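Putative pyridoxal phosphate-dependent transferase (Clostridium difficile, PDB 4DQ6) is a putative transferase of the class I and II aminotransferase family that binds pyridoxal-5'-phosphate in a fold-type I architecture. Local coordinates at residues G98-I103 against N128-N133; L105-L110 against L167-N172; F305-I310 against L317-P322; V352-G357 against I384-A389. All coordinates share one frame; numbering follows the deposited sequence.

Contact 1: G98-I103 against N128-N133; sequences GVIPAI and NSVVKN. With PLP (pyridoxal-5'-phosphate), chain C.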
loop_
_atom_site.group_PDB
_atom_site.type_symbol
_atom_site.label_atom_id
_atom_site.label_comp_id
_atom_site.label_asym_id
_atom_site.label_seq_id
_atom_site.Cartn_x
_atom_site.Cartn_y
_atom_site.Cartn_z
ATOM N N GLY A 98 0.950 6.378 1.665
ATOM C CA GLY A 98 0.673 7.741 1.182
ATOM C C GLY A 98 0.183 8.693 2.249
ATOM O O GLY A 98 -0.302 8.320 3.357
ATOM N N VAL A 99 0.250 9.970 1.914
ATOM C CA VAL A 99 -0.216 10.996 2.831
ATOM C C VAL A 99 -1.695 10.908 3.029
ATOM O O VAL A 99 -2.140 10.974 4.178
ATOM C CB VAL A 99 0.207 12.386 2.328
ATOM C CG1 VAL A 99 -0.496 13.501 3.108
ATOM C CG2 VAL A 99 1.739 12.495 2.440
ATOM N N ILE A 100 -2.480 10.802 1.971
ATOM C CA ILE A 100 -3.931 10.836 2.176
ATOM C C ILE A 100 -4.458 9.612 2.940
ATOM O O ILE A 100 -5.293 9.728 3.832
ATOM C CB ILE A 100 -4.661 11.061 0.852
ATOM C CG1 ILE A 100 -4.239 12.426 0.304
ATOM C CG2 ILE A 100 -6.182 10.982 1.091
ATOM C CD1 ILE A 100 -4.598 13.627 1.156
ATOM N N PRO A 101 -3.905 8.404 2.726
ATOM C CA PRO A 101 -4.290 7.291 3.558
ATOM C C PRO A 101 -4.095 7.561 5.047
ATOM O O PRO A 101 -4.951 7.228 5.870
ATOM C CB PRO A 101 -3.344 6.192 3.108
ATOM C CG PRO A 101 -3.037 6.481 1.681
ATOM C CD PRO A 101 -3.151 7.973 1.536
ATOM N N ALA A 102 -2.935 8.126 5.412
ATOM C CA ALA A 102 -2.651 8.490 6.815
ATOM C C ALA A 102 -3.680 9.469 7.307
ATOM O O ALA A 102 -4.209 9.306 8.424
ATOM C CB ALA A 102 -1.199 9.021 6.992
ATOM N N ILE A 103 -3.923 10.534 6.572
ATOM C CA ILE A 103 -4.887 11.559 6.990
ATOM C C ILE A 103 -6.275 10.968 7.164
ATOM O O ILE A 103 -7.001 11.293 8.119
ATOM C CB ILE A 103 -4.846 12.731 6.002
ATOM C CG1 ILE A 103 -3.504 13.434 6.102
ATOM C CG2 ILE A 103 -5.989 13.727 6.287
ATOM C CD1 ILE A 103 -3.320 14.658 5.263
ATOM N N ASN A 128 -10.550 18.048 0.648
ATOM C CA ASN A 128 -11.984 18.168 0.667
ATOM C C ASN A 128 -12.626 16.771 0.699
ATOM O O ASN A 128 -13.444 16.451 1.580
ATOM C CB ASN A 128 -12.386 19.050 -0.541
ATOM C CG ASN A 128 -13.880 19.368 -0.614
ATOM O OD1 ASN A 128 -14.670 18.455 -0.621
ATOM N ND2 ASN A 128 -14.247 20.671 -0.790
ATOM N N SER A 129 -12.267 15.925 -0.251
ATOM C CA SER A 129 -12.909 14.645 -0.345
ATOM C C SER A 129 -12.610 13.735 0.823
ATOM O O SER A 129 -13.457 12.912 1.188
ATOM C CB SER A 129 -12.612 13.961 -1.665
ATOM O OG SER A 129 -11.270 13.869 -1.887
ATOM N N VAL A 130 -11.411 13.807 1.409
ATOM C CA VAL A 130 -11.093 12.887 2.498
ATOM C C VAL A 130 -11.978 13.158 3.714
ATOM O O VAL A 130 -12.376 12.228 4.409
ATOM C CB VAL A 130 -9.584 12.879 2.873
ATOM C CG1 VAL A 130 -9.199 14.115 3.693
ATOM C CG2 VAL A 130 -9.243 11.557 3.608
ATOM N N VAL A 131 -12.391 14.405 3.901
ATOM C CA VAL A 131 -13.263 14.726 5.019
ATOM C C VAL A 131 -14.684 14.184 4.768
ATOM O O VAL A 131 -15.289 13.500 5.631
ATOM C CB VAL A 131 -13.247 16.248 5.297
ATOM C CG1 VAL A 131 -14.363 16.639 6.279
ATOM C CG2 VAL A 131 -11.840 16.678 5.784
ATOM N N LYS A 132 -15.158 14.432 3.555
ATOM C CA LYS A 132 -16.486 14.016 3.117
ATOM C C LYS A 132 -16.634 12.496 3.025
ATOM O O LYS A 132 -17.688 11.917 3.416
ATOM C CB LYS A 132 -16.845 14.662 1.798
ATOM C CG LYS A 132 -17.009 16.168 1.955
ATOM C CD LYS A 132 -17.349 16.861 0.655
ATOM C CE LYS A 132 -17.756 18.318 0.928
ATOM N NZ LYS A 132 -17.627 19.086 -0.341
ATOM N N ASN A 133 -15.602 11.831 2.505
ATOM C CA ASN A 133 -15.663 10.397 2.312
ATOM C C ASN A 133 -15.538 9.637 3.641
ATOM O O ASN A 133 -15.857 8.439 3.718
ATOM C CB ASN A 133 -14.538 9.941 1.406
ATOM C CG ASN A 133 -14.710 10.352 -0.044
ATOM O OD1 ASN A 133 -15.800 10.639 -0.502
ATOM N ND2 ASN A 133 -13.586 10.313 -0.786
HETATM N N1 PLP C . -0.529 16.130 -0.287
HETATM C C2 PLP C . -0.360 17.168 -1.170
HETATM C C2A PLP C . -0.523 18.613 -0.806
HETATM C C3 PLP C . 0.014 16.917 -2.544
HETATM O O3 PLP C . 0.156 17.914 -3.406
HETATM C C4 PLP C . 0.209 15.541 -2.974
HETATM C C4A PLP C . 0.543 15.210 -4.406
HETATM C C5 PLP C . 0.020 14.499 -1.977
HETATM C C6 PLP C . -0.357 14.840 -0.658
HETATM C C5A PLP C . 0.251 13.082 -2.399
HETATM O O4P PLP C . -0.497 12.321 -1.511
HETATM P P PLP C . -0.219 10.726 -1.549
HETATM O O1P PLP C . 1.059 10.557 -0.805
HETATM O O2P PLP C . -1.536 10.211 -0.843
HETATM O O3P PLP C . -0.040 10.431 -3.070
#

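Contact 2: L105-L110 against L167-N172; sequences LLINEL and LFILCN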
loop_
_atom_site.group_PDB
_atom_site.type_symbol
_atom_site.label_atom_id
_atom_site.label_comp_id
_atom_site.label_asym_id
_atom_site.label_seq_id
_atom_site.Cartn_x
_atom_site.Cartn_y
_atom_site.Cartn_z
ATOM N N LEU A 105 -7.067 7.840 7.973
ATOM C CA LEU A 105 -7.120 7.041 9.203
ATOM C C LEU A 105 -7.147 8.002 10.422
ATOM O O LEU A 105 -7.876 7.746 11.385
ATOM C CB LEU A 105 -5.997 6.031 9.310
ATOM C CG LEU A 105 -6.063 4.910 8.315
ATOM C CD1 LEU A 105 -4.880 3.986 8.609
ATOM C CD2 LEU A 105 -7.290 4.087 8.186
ATOM N N LEU A 106 -6.310 9.049 10.406
ATOM C CA LEU A 106 -6.291 10.040 11.493
ATOM C C LEU A 106 -7.674 10.626 11.712
ATOM O O LEU A 106 -8.125 10.802 12.859
ATOM C CB LEU A 106 -5.267 11.123 11.237
ATOM C CG LEU A 106 -3.776 10.709 11.353
ATOM C CD1 LEU A 106 -2.857 11.779 10.775
ATOM C CD2 LEU A 106 -3.490 10.422 12.835
ATOM N N ILE A 107 -8.361 10.956 10.637
ATOM C CA ILE A 107 -9.713 11.548 10.734
ATOM C C ILE A 107 -10.649 10.559 11.376
ATOM O O ILE A 107 -11.462 10.924 12.309
ATOM C CB ILE A 107 -10.238 11.955 9.333
ATOM C CG1 ILE A 107 -9.547 13.229 8.868
ATOM C CG2 ILE A 107 -11.756 12.123 9.384
ATOM C CD1 ILE A 107 -9.782 13.576 7.410
ATOM N N ASN A 108 -10.682 9.330 10.925
ATOM C CA ASN A 108 -11.516 8.326 11.541
ATOM C C ASN A 108 -11.243 8.124 13.031
ATOM O O ASN A 108 -12.226 7.956 13.830
ATOM C CB ASN A 108 -11.379 6.987 10.827
ATOM C CG ASN A 108 -12.432 6.003 11.271
ATOM O OD1 ASN A 108 -13.662 6.197 11.042
ATOM N ND2 ASN A 108 -11.992 4.977 11.981
ATOM N N GLU A 109 -9.983 8.157 13.447
ATOM C CA GLU A 109 -9.591 7.841 14.836
ATOM C C GLU A 109 -9.678 9.036 15.793
ATOM O O GLU A 109 -9.940 8.835 16.987
ATOM C CB GLU A 109 -8.192 7.229 14.901
ATOM C CG GLU A 109 -7.974 5.948 14.108
ATOM C CD GLU A 109 -8.996 4.857 14.447
ATOM O OE1 GLU A 109 -9.323 4.627 15.658
ATOM O OE2 GLU A 109 -9.545 4.232 13.500
ATOM N N LEU A 110 -9.476 10.247 15.276
ATOM C CA LEU A 110 -9.428 11.469 16.100
ATOM C C LEU A 110 -10.738 12.184 16.222
ATOM O O LEU A 110 -10.868 13.102 17.060
ATOM C CB LEU A 110 -8.384 12.457 15.527
ATOM C CG LEU A 110 -6.932 12.049 15.668
ATOM C CD1 LEU A 110 -5.976 12.910 14.834
ATOM C CD2 LEU A 110 -6.521 12.003 17.136
ATOM N N LEU A 167 -10.440 19.381 14.115
ATOM C CA LEU A 167 -9.150 19.218 13.385
ATOM C C LEU A 167 -9.035 20.294 12.333
ATOM O O LEU A 167 -10.044 20.709 11.747
ATOM C CB LEU A 167 -8.969 17.844 12.596
ATOM C CG LEU A 167 -8.998 16.526 13.367
ATOM C CD1 LEU A 167 -8.935 15.299 12.434
ATOM C CD2 LEU A 167 -7.810 16.496 14.329
ATOM N N PHE A 168 -7.780 20.686 12.062
ATOM C CA PHE A 168 -7.442 21.621 11.018
ATOM C C PHE A 168 -6.426 20.966 10.133
ATOM O O PHE A 168 -5.376 20.500 10.664
ATOM C CB PHE A 168 -6.912 22.942 11.645
ATOM C CG PHE A 168 -6.663 24.045 10.635
ATOM C CD1 PHE A 168 -5.563 23.972 9.787
ATOM C CD2 PHE A 168 -7.532 25.182 10.552
ATOM C CE1 PHE A 168 -5.335 24.991 8.879
ATOM C CE2 PHE A 168 -7.302 26.177 9.609
ATOM C CZ PHE A 168 -6.198 26.064 8.782
ATOM N N ILE A 169 -6.727 20.910 8.832
ATOM C CA ILE A 169 -5.759 20.286 7.933
ATOM C C ILE A 169 -5.040 21.426 7.176
ATOM O O ILE A 169 -5.690 22.177 6.426
ATOM C CB ILE A 169 -6.389 19.271 6.930
ATOM C CG1 ILE A 169 -7.363 18.304 7.588
ATOM C CG2 ILE A 169 -5.260 18.513 6.177
ATOM C CD1 ILE A 169 -7.957 17.250 6.663
ATOM N N LEU A 170 -3.730 21.538 7.406
ATOM C CA LEU A 170 -2.936 22.634 6.933
ATOM C C LEU A 170 -2.089 22.038 5.784
ATOM O O LEU A 170 -1.559 20.875 5.862
ATOM C CB LEU A 170 -1.993 23.161 8.020
ATOM C CG LEU A 170 -0.752 23.978 7.629
ATOM C CD1 LEU A 170 -1.241 25.340 7.141
ATOM C CD2 LEU A 170 0.211 24.135 8.783
ATOM N N CYS A 171 -1.963 22.780 4.667
ATOM C CA CYS A 171 -1.032 22.435 3.609
ATOM C C CYS A 171 0.162 23.379 3.635
ATOM O O CYS A 171 -0.025 24.571 3.481
ATOM C CB CYS A 171 -1.777 22.528 2.269
ATOM S SG CYS A 171 -1.047 21.610 0.904
ATOM N N ASN A 172 1.386 22.841 3.821
ATOM C CA ASN A 172 2.603 23.654 4.028
ATOM C C ASN A 172 3.815 22.987 3.478
ATOM O O ASN A 172 4.313 22.114 4.116
ATOM C CB ASN A 172 2.690 23.868 5.576
ATOM C CG ASN A 172 3.928 24.585 6.077
ATOM O OD1 ASN A 172 4.310 25.550 5.506
ATOM N ND2 ASN A 172 4.485 24.141 7.263
#

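Contact 3: F305-I310 against L317-P322; sequences FAIKYI and LKVRKP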
loop_
_atom_site.group_PDB
_atom_site.type_symbol
_atom_site.label_atom_id
_atom_site.label_comp_id
_atom_site.label_asym_id
_atom_site.label_seq_id
_atom_site.Cartn_x
_atom_site.Cartn_y
_atom_site.Cartn_z
ATOM N N PHE A 305 11.530 31.439 -16.493
ATOM C CA PHE A 305 11.288 31.392 -17.943
ATOM C C PHE A 305 9.797 31.469 -18.249
ATOM O O PHE A 305 9.364 32.252 -19.109
ATOM C CB PHE A 305 11.929 30.145 -18.562
ATOM C CG PHE A 305 11.447 29.863 -19.943
ATOM C CD1 PHE A 305 12.035 30.512 -21.017
ATOM C CD2 PHE A 305 10.366 29.016 -20.181
ATOM C CE1 PHE A 305 11.590 30.279 -22.308
ATOM C CE2 PHE A 305 9.923 28.777 -21.466
ATOM C CZ PHE A 305 10.518 29.434 -22.523
ATOM N N ALA A 306 8.991 30.696 -17.507
ATOM C CA ALA A 306 7.562 30.656 -17.747
ATOM C C ALA A 306 6.888 31.964 -17.447
ATOM O O ALA A 306 6.022 32.389 -18.170
ATOM C CB ALA A 306 6.911 29.525 -16.964
ATOM N N ILE A 307 7.268 32.585 -16.350
ATOM C CA ILE A 307 6.669 33.855 -15.975
ATOM C C ILE A 307 7.047 34.935 -16.971
ATOM O O ILE A 307 6.203 35.696 -17.389
ATOM C CB ILE A 307 7.055 34.235 -14.537
ATOM C CG1 ILE A 307 6.373 33.295 -13.577
ATOM C CG2 ILE A 307 6.676 35.669 -14.207
ATOM C CD1 ILE A 307 6.878 33.398 -12.167
ATOM N N LYS A 308 8.307 34.966 -17.402
ATOM C CA LYS A 308 8.730 35.920 -18.442
ATOM C C LYS A 308 7.950 35.681 -19.751
ATOM O O LYS A 308 7.417 36.625 -20.358
ATOM C CB LYS A 308 10.233 35.809 -18.641
ATOM C CG LYS A 308 10.824 36.710 -19.729
ATOM C CD LYS A 308 12.339 36.574 -19.820
ATOM C CE LYS A 308 12.834 36.891 -21.227
ATOM N NZ LYS A 308 12.619 38.336 -21.517
ATOM N N TYR A 309 7.816 34.410 -20.146
ATOM C CA TYR A 309 7.084 34.066 -21.348
ATOM C C TYR A 309 5.632 34.503 -21.274
ATOM O O TYR A 309 5.130 35.137 -22.186
ATOM C CB TYR A 309 7.152 32.571 -21.639
ATOM C CG TYR A 309 6.675 32.210 -22.990
ATOM C CD1 TYR A 309 5.331 32.041 -23.287
ATOM C CD2 TYR A 309 7.606 32.003 -24.014
ATOM C CE1 TYR A 309 4.909 31.707 -24.594
ATOM C CE2 TYR A 309 7.186 31.693 -25.290
ATOM C CZ TYR A 309 5.852 31.512 -25.559
ATOM O OH TYR A 309 5.430 31.220 -26.828
ATOM N N ILE A 310 4.977 34.236 -20.135
ATOM C CA ILE A 310 3.561 34.609 -19.968
ATOM C C ILE A 310 3.412 36.140 -19.993
ATOM O O ILE A 310 2.525 36.679 -20.681
ATOM C CB ILE A 310 2.937 34.062 -18.641
ATOM C CG1 ILE A 310 2.789 32.529 -18.680
ATOM C CG2 ILE A 310 1.578 34.696 -18.356
ATOM C CD1 ILE A 310 2.687 31.885 -17.307
ATOM N N LEU A 317 -3.000 37.072 -18.925
ATOM C CA LEU A 317 -2.879 36.136 -17.827
ATOM C C LEU A 317 -2.073 36.792 -16.708
ATOM O O LEU A 317 -1.219 37.658 -16.940
ATOM C CB LEU A 317 -2.136 34.864 -18.239
ATOM C CG LEU A 317 -2.734 34.146 -19.461
ATOM C CD1 LEU A 317 -2.022 32.839 -19.696
ATOM C CD2 LEU A 317 -4.265 33.963 -19.376
ATOM N N LYS A 318 -2.336 36.341 -15.500
ATOM C CA LYS A 318 -1.659 36.856 -14.313
ATOM C C LYS A 318 -1.098 35.681 -13.489
ATOM O O LYS A 318 -1.772 34.698 -13.273
ATOM C CB LYS A 318 -2.621 37.690 -13.451
ATOM C CG LYS A 318 -3.150 38.983 -14.130
ATOM C CD LYS A 318 -1.993 39.699 -14.840
ATOM C CE LYS A 318 -2.252 41.131 -15.297
ATOM N NZ LYS A 318 -2.673 41.183 -16.717
ATOM N N VAL A 319 0.114 35.843 -12.997
ATOM C CA VAL A 319 0.852 34.751 -12.332
ATOM C C VAL A 319 1.806 35.405 -11.328
ATOM O O VAL A 319 2.432 36.407 -11.638
ATOM C CB VAL A 319 1.584 33.850 -13.336
ATOM C CG1 VAL A 319 2.534 34.666 -14.181
ATOM C CG2 VAL A 319 2.238 32.651 -12.640
ATOM N N ARG A 320 1.799 34.882 -10.101
ATOM C CA ARG A 320 2.744 35.227 -9.042
ATOM C C ARG A 320 3.749 34.084 -8.912
ATOM O O ARG A 320 3.318 32.923 -8.857
ATOM C CB ARG A 320 1.995 35.403 -7.700
ATOM N N LYS A 321 5.031 34.389 -8.825
ATOM C CA LYS A 321 6.070 33.340 -8.704
ATOM C C LYS A 321 5.804 32.557 -7.388
ATOM O O LYS A 321 5.645 33.160 -6.301
ATOM C CB LYS A 321 7.440 33.954 -8.657
ATOM C CG LYS A 321 8.580 32.991 -8.610
ATOM C CD LYS A 321 9.922 33.664 -8.794
ATOM C CE LYS A 321 11.045 32.708 -8.522
ATOM N NZ LYS A 321 12.372 33.306 -8.938
ATOM N N PRO A 322 5.739 31.240 -7.458
ATOM C CA PRO A 322 5.552 30.469 -6.212
ATOM C C PRO A 322 6.772 30.518 -5.340
ATOM O O PRO A 322 7.886 30.700 -5.814
ATOM C CB PRO A 322 5.392 29.047 -6.693
ATOM C CG PRO A 322 6.038 29.006 -8.064
ATOM C CD PRO A 322 5.896 30.376 -8.654
#

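Contact 4: V352-G357 against I384-A389; sequences VALNQG and IRIKNA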
loop_
_atom_site.group_PDB
_atom_site.type_symbol
_atom_site.label_atom_id
_atom_site.label_comp_id
_atom_site.label_asym_id
_atom_site.label_seq_id
_atom_site.Cartn_x
_atom_site.Cartn_y
_atom_site.Cartn_z
ATOM N N VAL A 352 -3.531 20.703 -24.613
ATOM C CA VAL A 352 -2.658 20.708 -23.439
ATOM C C VAL A 352 -3.527 20.413 -22.217
ATOM O O VAL A 352 -4.664 20.834 -22.177
ATOM C CB VAL A 352 -1.868 22.058 -23.328
ATOM C CG1 VAL A 352 -2.823 23.237 -23.187
ATOM C CG2 VAL A 352 -0.789 21.995 -22.244
ATOM N N ALA A 353 -2.966 19.639 -21.282
ATOM C CA ALA A 353 -3.686 19.199 -20.080
ATOM C C ALA A 353 -3.136 19.884 -18.849
ATOM O O ALA A 353 -2.068 19.589 -18.401
ATOM C CB ALA A 353 -3.555 17.688 -19.957
ATOM N N LEU A 354 -3.895 20.844 -18.325
ATOM C CA LEU A 354 -3.577 21.523 -17.081
ATOM C C LEU A 354 -4.593 21.089 -16.014
ATOM O O LEU A 354 -5.650 20.521 -16.338
ATOM C CB LEU A 354 -3.694 23.037 -17.279
ATOM C CG LEU A 354 -3.024 23.643 -18.514
ATOM C CD1 LEU A 354 -3.208 25.159 -18.498
ATOM C CD2 LEU A 354 -1.581 23.237 -18.595
ATOM N N ASN A 355 -4.306 21.388 -14.753
ATOM C CA ASN A 355 -5.306 21.105 -13.698
ATOM C C ASN A 355 -6.273 22.264 -13.596
ATOM O O ASN A 355 -5.870 23.419 -13.288
ATOM C CB ASN A 355 -4.652 20.879 -12.347
ATOM C CG ASN A 355 -3.981 19.548 -12.209
ATOM O OD1 ASN A 355 -2.839 19.362 -12.666
ATOM N ND2 ASN A 355 -4.595 18.654 -11.433
ATOM N N GLN A 356 -7.558 22.004 -13.813
ATOM C CA GLN A 356 -8.548 23.056 -13.726
ATOM C C GLN A 356 -8.597 23.679 -12.313
ATOM O O GLN A 356 -8.719 22.960 -11.318
ATOM C CB GLN A 356 -9.965 22.496 -14.054
ATOM N N GLY A 357 -8.557 24.976 -12.229
ATOM C CA GLY A 357 -8.595 25.672 -10.954
ATOM C C GLY A 357 -9.776 25.362 -10.075
ATOM O O GLY A 357 -9.609 25.264 -8.850
ATOM N N ILE A 384 3.562 27.469 -25.629
ATOM C CA ILE A 384 3.133 27.738 -27.000
ATOM C C ILE A 384 1.712 27.228 -27.276
ATOM O O ILE A 384 0.878 27.935 -27.863
ATOM C CB ILE A 384 4.103 27.118 -28.007
ATOM C CG1 ILE A 384 5.484 27.782 -27.941
ATOM C CG2 ILE A 384 3.475 27.214 -29.394
ATOM C CD1 ILE A 384 6.556 26.983 -28.679
ATOM N N ARG A 385 1.395 26.046 -26.720
ATOM C CA ARG A 385 0.034 25.484 -26.809
ATOM C C ARG A 385 -1.017 26.319 -26.070
ATOM O O ARG A 385 -2.121 26.556 -26.582
ATOM C CB ARG A 385 0.006 24.006 -26.358
ATOM C CG ARG A 385 0.751 23.079 -27.328
ATOM C CD ARG A 385 0.573 21.584 -26.979
ATOM N NE ARG A 385 1.321 20.779 -27.947
ATOM C CZ ARG A 385 0.968 19.579 -28.381
ATOM N NH1 ARG A 385 -0.099 18.938 -27.903
ATOM N NH2 ARG A 385 1.730 18.996 -29.310
ATOM N N ILE A 386 -0.645 26.829 -24.908
ATOM C CA ILE A 386 -1.553 27.634 -24.124
ATOM C C ILE A 386 -1.800 28.927 -24.896
ATOM O O ILE A 386 -2.936 29.349 -25.059
ATOM C CB ILE A 386 -0.975 27.915 -22.725
ATOM C CG1 ILE A 386 -0.945 26.619 -21.908
ATOM C CG2 ILE A 386 -1.808 28.959 -22.010
ATOM C CD1 ILE A 386 -0.033 26.579 -20.675
ATOM N N LYS A 387 -0.749 29.520 -25.441
ATOM C CA LYS A 387 -0.902 30.760 -26.250
ATOM C C LYS A 387 -1.817 30.499 -27.476
ATOM O O LYS A 387 -2.714 31.292 -27.779
ATOM C CB LYS A 387 0.479 31.277 -26.653
ATOM C CG LYS A 387 0.489 32.596 -27.427
ATOM C CD LYS A 387 1.911 33.077 -27.622
ATOM C CE LYS A 387 2.740 32.301 -28.636
ATOM N NZ LYS A 387 4.049 33.000 -28.928
ATOM N N ASN A 388 -1.665 29.343 -28.115
ATOM C CA ASN A 388 -2.575 28.993 -29.210
ATOM C C ASN A 388 -4.025 28.866 -28.720
ATOM O O ASN A 388 -4.952 29.348 -29.364
ATOM C CB ASN A 388 -2.166 27.685 -29.867
ATOM C CG ASN A 388 -3.009 27.377 -31.105
ATOM O OD1 ASN A 388 -3.195 28.246 -31.953
ATOM N ND2 ASN A 388 -3.563 26.181 -31.175
ATOM N N ALA A 389 -4.230 28.185 -27.601
ATOM C CA ALA A 389 -5.553 28.013 -27.051
ATOM C C ALA A 389 -6.290 29.330 -26.837
ATOM O O ALA A 389 -7.495 29.400 -27.075
ATOM C CB ALA A 389 -5.491 27.241 -25.732
#

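Contact 1: G98-I103 against N128-N133
The N-terminal turn of helix 99-110 forms part of the phosphate-binding site for pyridoxal-5'-phosphate, and behind it I100 and I103 pack on V130 of helix 126-133. V130 serves both isoleucines with separate methyls. Its CG2 lies 4.0 Å from I100 CG2, the two side chains passing at a slant, while its CG1 sits 4.1 Å from I103 CG2 in a roughly perpendicular approach. A first torsion of 76° sets V130 CG2 anti to the backbone N and swings CG1 toward I103, one turn along the helix from I100. Branched aliphatic residues suit this place because each offers two carbon arms in a confined, buried layer.

On the cofactor side, V99 N gives a hydrogen bond to O1P of the cofactor at 2.9 Å, and the N-H of I100 points almost straight at O2P (170°). Glycine suits the N-cap position, since a side-chain carbon on G98 would run into O2P. D269 and R267 of the second subunit pack on I100 and V130 respectively. Two main-chain donors at the start of a helix suit a phosphate, and the helix dipole probably helps to stabilise its negative charge, while the two helix segments meet through aliphatic carbons alone.

Contact 2: L105-L110 against L167-N172
The flat groups stand beside, not within, the interface where I107 and L110 meet L167 and I169. The ring of F168 is met at its edge, in plane, by L170 CB of its own strand. N108 keeps its partner nearly in its amide plane: ND2 bonds to E109 OE2 at 3.0 Å, yet it comes from above the carboxylate, 52° out of that plane. E109 OE2 also forms a salt bridge with R267.

The contact itself is aliphatic. L167 reaches toward the helix with both branches: CD1 touches I107 CG1 at 4.2 Å, and CD2 meets L110 CD1 at 4.1 Å. The forked end of leucine thus spans residues almost a turn apart. The end of I107, CD1, continues inward to I169 CD1, also at 4.2 Å, the two side chains crossing at about a right angle. With CG1 anti to its carbonyl carbon (chi1 -75°) and the arm extended beyond it, I107 ends nearer the strand than its CB direction alone suggests.

Helix 105-110 runs nearly antiparallel to strand 167-171 (167°), the axes 11.0 Å apart, a helix laid on the central sheet. Alternation along the strand turns L167 and I169 to this helix. Backbone bonds tie L167 to M118 on one neighbouring strand and F168 to K199 and I201 on another; helix 126-133 adds F127 against I169, and helix 255-267 sets L260 beside L110.

Contact 3: F305-I310 against L317-P322
Helix 305-310 and the extended chain 317-322 pair in opposite order, I307 nearest V319 and I310 nearest L317, with CA atoms about 7 Å apart. The arrangement is alpha/beta: the long helix 289-313 ends, the chain reverses, and a short, weakly bonded strand at about 318-319 follows, the outermost of the four-stranded antiparallel sheet beside which the helix packs.

Two isoleucines three residues apart point the same way from the helix and carry the packing. V319 CG1 fits against both, 4.1 Å from I307 CG1 and 4.2 Å from I310 CD1. Its chi1 of 57° places that methyl between backbone N and carbonyl carbon, which turns it to the two isoleucines. I310 uses its other branch for L317, CG2 lying 3.7 Å from L317 CB. L328 also packs on I310 and V319, so strand 327-331 adds to this apolar layer.

Lysine suits the solvent-facing end of this packing, since its lower carbons pack while the ammonium group reaches acidic partners. I307 CD1 sits 3.6 Å from K321 CB, the two side chains crossing at about a right angle. Beyond that, the extended K321 chain leads away from I307 and carries NZ to salt bridges with D304 and E300 on the same helix.

Contact 4: V352-G357 against I384-A389
V352 and L354 pack on I386 in the alpha/beta packing of a helix on short strands, where helix 376-390 lies against strand 352-353 and the residue that follows it, L354. The first shell is wholly carbon. V352 CG1 touches I386 CG1 at 4.1 Å, the side chains roughly perpendicular, and the far end of I386, CD1, goes on to L354 CD1 at the same 4.1 Å but at a more oblique angle. The CB of I386 does not point straight at the strand, yet its long arm, with CG1 anti to the carbonyl carbon (chi1 -69°), brings its end nearer. V352, beta-branched and close to the helix, also sets its CB 4.1 Å from R385 CB.

Outside this shell, I370 of strand 367-371 packs on both L354 and I386, and L346 of helix 339-350 packs on V352 and L354. A353 bonds through its backbone to L35 and M37, and the backbone of N355 bonds to that of R369 on strand 367-371, so the chain passes from the two-stranded sheet into the four-stranded one at L354.

Arginine suits the outer margin: its aliphatic base flanks V352, while the chain, extended from CG to NE, delivers NH1 to a hydrogen bond with K351 O.

Overall arrangement
Contacts 1 and 2 lie deep in the part of the fold that carries the cofactor and share helix 99-110; their centres are about 8 Å apart, and V130 CG1 touches I107 CD1, making one continuous apolar layer. Contact 1 alone adds main-chain donors to the phosphate, whereas contact 2 fixes the same helix on the central sheet. Contacts 3 and 4 form a second pair, both reaching the four-stranded antiparallel sheet and meeting through Y309 and K387. Contact 3 is partly buried and contact 4 buried, but each finishes in a long basic side chain, K321 or R385, that packs by its carbons and bonds at its polar end. Contacts 2 and 3 lie on opposite sides of the chain's centre.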